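PDB 6VW7: NAD-dependent formate dehydrogenase gamma subunit from Cupriavidus necator, which binds one [2Fe-2S] cluster in a thioredoxin-like domain and probably takes part in electron transfer within an NAD-dependent formate dehydrogenase. Local coordinates for residues A[73-78]-A[120-125]; A[86-91]-A[110-115]. All coordinates share one frame; numbering follows the deposited sequence.

Contact 1: residues A[73-78]-A[120-125]; sequences HFRQQP and QVTLEP
R75 reaches across to E124 as a single arm between the loop after helix 61-70 and strand 121-126, an inner strand of the thioredoxin-like sheet. The two side chains come from opposite directions, and R75 NH2 and E124 OE2 form a hydrogen-bonded salt bridge. The modelled separation is improbably short, and R75 has a second deposited conformer, so the exact geometry of the bond is doubtful. CG of R75 lies between its backbone N and carbonyl carbon (chi1 46°), and a further bend at chi3 brings the terminal group round to the carboxylate.

This ion pair is the close part of the contact. Beside it the packing is loose: T122 is buried on the strand, yet its CG2 comes no nearer to R75 NH1 than 4.4 Å. Both charged residues remain partly exposed, which makes theirs the solvent side. On the helical side, the backbone of R75 is secured by Q39 OE1 and by the main chain of I45. At the bridge itself, E124 OE2 meets the guanidinium at its edge, near its plane, with the carboxylate turned 67° from that plane.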
loop_
_atom_site.group_PDB
_atom_site.type_symbol
_atom_site.label_atom_id
_atom_site.label_comp_id
_atom_site.label_asym_id
_atom_site.label_seq_id
_atom_site.Cartn_x
_atom_site.Cartn_y
_atom_site.Cartn_z
ATOM N N HIS A 73 8.640 -9.449 10.616
ATOM C CA HIS A 73 8.913 -10.206 9.403
ATOM C C HIS A 73 10.016 -11.239 9.619
ATOM O O HIS A 73 9.970 -12.319 9.022
ATOM C CB HIS A 73 9.273 -9.257 8.255
ATOM C CG HIS A 73 9.656 -9.954 6.987
ATOM N ND1 HIS A 73 8.726 -10.455 6.103
ATOM C CD2 HIS A 73 10.870 -10.233 6.457
ATOM C CE1 HIS A 73 9.351 -11.028 5.085
ATOM N NE2 HIS A 73 10.651 -10.897 5.272
ATOM N N PHE A 74 10.974 -10.963 10.503
ATOM C CA PHE A 74 12.168 -11.804 10.643
ATOM C C PHE A 74 11.900 -12.967 11.588
ATOM O O PHE A 74 11.322 -12.781 12.659
ATOM C CB PHE A 74 13.352 -10.979 11.163
ATOM C CG PHE A 74 13.828 -9.921 10.195
ATOM C CD1 PHE A 74 14.043 -10.230 8.860
ATOM C CD2 PHE A 74 14.064 -8.624 10.624
ATOM C CE1 PHE A 74 14.475 -9.259 7.962
ATOM C CE2 PHE A 74 14.495 -7.647 9.734
ATOM C CZ PHE A 74 14.692 -7.953 8.410
ATOM N N ARG A 75 12.314 -14.168 11.205
ATOM C CA ARG A 75 12.182 -15.316 12.088
ATOM C C ARG A 75 13.558 -15.863 12.423
ATOM O O ARG A 75 14.484 -15.803 11.610
ATOM C CB ARG A 75 11.283 -16.412 11.492
ATOM C CG ARG A 75 11.525 -16.776 10.048
ATOM C CD ARG A 75 10.457 -17.765 9.564
ATOM N NE ARG A 75 9.138 -17.150 9.444
ATOM C CZ ARG A 75 8.096 -17.413 10.233
ATOM N NH1 ARG A 75 8.198 -18.298 11.217
ATOM N NH2 ARG A 75 6.945 -16.793 10.031
ATOM N N GLN A 76 13.690 -16.358 13.650
ATOM C CA GLN A 76 14.946 -16.893 14.155
ATOM C C GLN A 76 14.995 -18.414 14.149
ATOM O O GLN A 76 15.989 -18.987 14.592
ATOM C CB GLN A 76 15.210 -16.358 15.566
ATOM C CG GLN A 76 15.513 -14.875 15.566
ATOM C CD GLN A 76 15.672 -14.289 16.954
ATOM O OE1 GLN A 76 16.786 -13.973 17.382
ATOM N NE2 GLN A 76 14.551 -14.117 17.661
ATOM N N GLN A 77 13.940 -19.076 13.689
ATOM C CA GLN A 77 13.902 -20.520 13.540
ATOM C C GLN A 77 13.164 -20.837 12.249
ATOM O O GLN A 77 12.296 -20.064 11.831
ATOM C CB GLN A 77 13.198 -21.196 14.730
ATOM N N PRO A 78 13.467 -21.963 11.606
ATOM C CA PRO A 78 12.814 -22.268 10.327
ATOM C C PRO A 78 11.300 -22.345 10.474
ATOM O O PRO A 78 10.772 -22.742 11.513
ATOM C CB PRO A 78 13.404 -23.630 9.941
ATOM C CG PRO A 78 14.683 -23.718 10.701
ATOM C CD PRO A 78 14.454 -22.988 11.985
ATOM N N GLN A 120 4.048 -28.891 7.408
ATOM C CA GLN A 120 3.827 -28.410 6.047
ATOM C C GLN A 120 3.427 -26.940 5.988
ATOM O O GLN A 120 3.787 -26.243 5.030
ATOM C CB GLN A 120 2.753 -29.256 5.355
ATOM C CG GLN A 120 3.255 -30.623 4.918
ATOM C CD GLN A 120 4.576 -30.543 4.183
ATOM O OE1 GLN A 120 4.655 -30.001 3.079
ATOM N NE2 GLN A 120 5.630 -31.063 4.805
ATOM N N VAL A 121 2.710 -26.442 6.990
ATOM C CA VAL A 121 2.159 -25.094 6.958
ATOM C C VAL A 121 2.509 -24.380 8.255
ATOM O O VAL A 121 2.338 -24.939 9.344
ATOM C CB VAL A 121 0.632 -25.108 6.749
ATOM C CG1 VAL A 121 0.030 -23.715 7.022
ATOM C CG2 VAL A 121 0.294 -25.562 5.346
ATOM N N THR A 122 3.009 -23.154 8.134
ATOM C CA THR A 122 3.100 -22.213 9.247
ATOM C C THR A 122 2.040 -21.140 9.035
ATOM O O THR A 122 2.019 -20.482 7.988
ATOM C CB THR A 122 4.493 -21.585 9.340
ATOM O OG1 THR A 122 5.448 -22.585 9.725
ATOM C CG2 THR A 122 4.509 -20.455 10.359
ATOM N N LEU A 123 1.170 -20.968 10.026
ATOM C CA LEU A 123 0.070 -20.011 9.966
ATOM C C LEU A 123 0.499 -18.705 10.630
ATOM O O LEU A 123 0.877 -18.701 11.806
ATOM C CB LEU A 123 -1.165 -20.588 10.653
ATOM C CG LEU A 123 -2.440 -19.751 10.631
ATOM C CD1 LEU A 123 -2.906 -19.574 9.202
ATOM C CD2 LEU A 123 -3.494 -20.444 11.472
ATOM N N GLU A 124 0.456 -17.604 9.875
ATOM C CA GLU A 124 0.860 -16.287 10.355
ATOM C C GLU A 124 -0.216 -15.251 10.064
ATOM O O GLU A 124 -0.861 -15.307 9.009
ATOM C CB GLU A 124 2.167 -15.834 9.687
ATOM C CG GLU A 124 3.382 -16.695 9.997
ATOM C CD GLU A 124 4.046 -16.337 11.318
ATOM O OE1 GLU A 124 3.523 -15.472 12.061
ATOM O OE2 GLU A 124 5.105 -16.927 11.610
ATOM N N PRO A 125 -0.417 -14.279 10.955
ATOM C CA PRO A 125 -1.262 -13.141 10.605
ATOM C C PRO A 125 -0.456 -12.132 9.802
ATOM O O PRO A 125 0.770 -12.052 9.899
ATOM C CB PRO A 125 -1.679 -12.575 11.971
ATOM C CG PRO A 125 -0.466 -12.824 12.829
ATOM C CD PRO A 125 0.206 -14.100 12.280
#

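Contact 2: residues A[86-91]-A[110-115]; sequences VCRAEA and CGFHET. With FES (Fe2/s2 (inorganic) cluster), chain E.
SG of C87, a residue flanked in sequence by V86 and R88, which both touch F112, is held by two groups. It binds the iron FE1 of the [2Fe-2S] cluster at 2.4 Å and accepts a hydrogen bond from A89 N at 3.4 Å, almost straight at 167°. The first side-chain bond of C87 points away from 110-115, and with SG anti to the backbone N (chi1 -179°) the sulfur reaches FE1; C92 supplies the second protein sulfur on that iron. A89 is the N-cap residue of helix 90-94, and its CB lies 3.7 Å from the bridging sulfide S2. A91 N comes within 3.5 Å of the same sulfide. The N-H donated to SG would be expected to offset some of the negative charge gathered there.

On the other side of strand end 86-87, the contact is apolar and rests on the F112 ring. CD of R88 lies over one face, 4.1 Å from CZ, while CB of V86 approaches the edge, 4.3 Å from CE1. The bend of R88 at chi3 (52°) turns the guanidinium back from the ring, and NH2 forms a salt bridge with E436 of the beta subunit. F112 itself is presented by a type II turn from G111 to E114, closed by a weak hydrogen bond from E114 N to G111 O. Around this ring, F112 packs on A101 and Q105 of helix 97-108 and on P125 of strand 121-126, while V86 touches L100 of that helix and L123 of that strand.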
loop_
_atom_site.group_PDB
_atom_site.type_symbol
_atom_site.label_atom_id
_atom_site.label_comp_id
_atom_site.label_asym_id
_atom_site.label_seq_id
_atom_site.Cartn_x
_atom_site.Cartn_y
_atom_site.Cartn_z
ATOM N N VAL A 86 -2.676 -14.950 6.709
ATOM C CA VAL A 86 -4.091 -14.595 6.647
ATOM C C VAL A 86 -4.240 -13.150 7.117
ATOM O O VAL A 86 -3.850 -12.808 8.242
ATOM C CB VAL A 86 -4.941 -15.545 7.507
ATOM C CG1 VAL A 86 -6.428 -15.151 7.461
ATOM C CG2 VAL A 86 -4.715 -16.999 7.075
ATOM N N CYS A 87 -4.810 -12.301 6.266
ATOM C CA CYS A 87 -4.976 -10.904 6.640
ATOM C C CYS A 87 -6.020 -10.759 7.738
ATOM O O CYS A 87 -7.097 -11.356 7.669
ATOM C CB CYS A 87 -5.368 -10.049 5.440
ATOM S SG CYS A 87 -5.518 -8.312 5.952
ATOM N N ARG A 88 -5.676 -9.979 8.764
ATOM C CA ARG A 88 -6.522 -9.748 9.924
ATOM C C ARG A 88 -6.997 -8.307 10.039
ATOM O O ARG A 88 -7.647 -7.960 11.031
ATOM C CB ARG A 88 -5.777 -10.140 11.203
ATOM C CG ARG A 88 -5.540 -11.639 11.408
ATOM C CD ARG A 88 -5.179 -11.851 12.878
ATOM N NE ARG A 88 -6.172 -11.216 13.749
ATOM C CZ ARG A 88 -5.879 -10.557 14.875
ATOM N NH1 ARG A 88 -4.618 -10.448 15.290
ATOM N NH2 ARG A 88 -6.854 -10.004 15.591
ATOM N N ALA A 89 -6.672 -7.457 9.071
ATOM C CA ALA A 89 -6.921 -6.027 9.175
ATOM C C ALA A 89 -8.339 -5.681 8.709
ATOM O O ALA A 89 -9.106 -6.542 8.266
ATOM C CB ALA A 89 -5.868 -5.251 8.388
ATOM N N GLU A 90 -8.665 -4.380 8.762
ATOM C CA GLU A 90 -10.057 -3.935 8.769
ATOM C C GLU A 90 -10.821 -4.313 7.498
ATOM O O GLU A 90 -11.964 -4.775 7.576
ATOM C CB GLU A 90 -10.116 -2.420 8.983
ATOM C CG GLU A 90 -9.831 -1.976 10.425
ATOM C CD GLU A 90 -8.338 -1.769 10.684
ATOM O OE1 GLU A 90 -7.507 -2.295 9.898
ATOM O OE2 GLU A 90 -7.995 -1.096 11.685
ATOM N N ALA A 91 -10.248 -4.079 6.311
ATOM C CA ALA A 91 -11.055 -4.325 5.115
ATOM C C ALA A 91 -11.378 -5.808 4.978
ATOM O O ALA A 91 -12.517 -6.177 4.663
ATOM C CB ALA A 91 -10.384 -3.779 3.860
ATOM N N CYS A 110 -3.714 -25.708 14.472
ATOM C CA CYS A 110 -2.727 -24.914 15.189
ATOM C C CYS A 110 -3.159 -23.457 15.164
ATOM O O CYS A 110 -3.975 -23.047 14.334
ATOM C CB CYS A 110 -1.323 -25.071 14.586
ATOM S SG CYS A 110 -1.113 -24.320 12.946
ATOM N N GLY A 111 -2.607 -22.676 16.091
ATOM C CA GLY A 111 -2.900 -21.264 16.164
ATOM C C GLY A 111 -1.978 -20.435 15.289
ATOM O O GLY A 111 -1.118 -20.948 14.573
ATOM N N PHE A 112 -2.168 -19.118 15.366
ATOM C CA PHE A 112 -1.278 -18.191 14.686
ATOM C C PHE A 112 0.121 -18.264 15.285
ATOM O O PHE A 112 0.302 -18.592 16.462
ATOM C CB PHE A 112 -1.812 -16.759 14.778
ATOM C CG PHE A 112 -2.871 -16.442 13.765
ATOM C CD1 PHE A 112 -2.537 -16.243 12.433
ATOM C CD2 PHE A 112 -4.199 -16.340 14.140
ATOM C CE1 PHE A 112 -3.509 -15.952 11.493
ATOM C CE2 PHE A 112 -5.173 -16.043 13.208
ATOM C CZ PHE A 112 -4.827 -15.849 11.881
ATOM N N HIS A 113 1.116 -17.977 14.449
ATOM C CA HIS A 113 2.528 -18.088 14.804
ATOM C C HIS A 113 2.932 -19.528 15.119
ATOM O O HIS A 113 3.974 -19.761 15.737
ATOM C CB HIS A 113 2.893 -17.169 15.979
ATOM C CG HIS A 113 2.420 -15.756 15.819
ATOM N ND1 HIS A 113 2.913 -14.909 14.850
ATOM C CD2 HIS A 113 1.507 -15.040 16.517
ATOM C CE1 HIS A 113 2.316 -13.734 14.952
ATOM N NE2 HIS A 113 1.459 -13.787 15.956
ATOM N N GLU A 114 2.129 -20.508 14.711
ATOM C CA GLU A 114 2.436 -21.915 14.921
ATOM C C GLU A 114 2.502 -22.656 13.589
ATOM O O GLU A 114 2.065 -22.164 12.545
ATOM C CB GLU A 114 1.410 -22.571 15.852
ATOM C CG GLU A 114 1.423 -21.991 17.254
ATOM C CD GLU A 114 0.428 -22.661 18.179
ATOM O OE1 GLU A 114 -0.055 -23.764 17.841
ATOM O OE2 GLU A 114 0.130 -22.080 19.246
ATOM N N THR A 115 3.063 -23.860 13.652
ATOM C CA THR A 115 3.268 -24.727 12.503
ATOM C C THR A 115 2.534 -26.047 12.710
ATOM O O THR A 115 2.509 -26.585 13.821
ATOM C CB THR A 115 4.760 -24.979 12.284
ATOM O OG1 THR A 115 5.432 -23.727 12.108
ATOM C CG2 THR A 115 4.998 -25.866 11.068
HETATM FE FE1 FES E . -6.741 -7.270 4.181
HETATM FE FE2 FES E . -5.996 -4.899 3.132
HETATM S S1 FES E . -5.694 -6.930 2.248
HETATM S S2 FES E . -7.239 -5.295 4.965
#

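In the fold
Along the chain, contact 2 is nested inside the loop closed by contact 1, and their centres are 11 Å apart. Strand 121-126 joins them: it lies between strand 82-87, which carries C87, and the short edge strand 114-115. Two probable hydrogen bonds tie the contacts directly, T122 OG1 to T115 OG1 at 2.6 Å and E124 OE1 to H113 ND1 at 2.9 Å. Thus E124 holds R75 with one carboxylate oxygen and the F112 turn with the other. Contact 2 includes a cluster ligand, whereas contact 1 is remote, the E124 side chain lying about 14 Å from the [2Fe-2S] group. Contact 1 instead joins the N-terminal helices to the sheet.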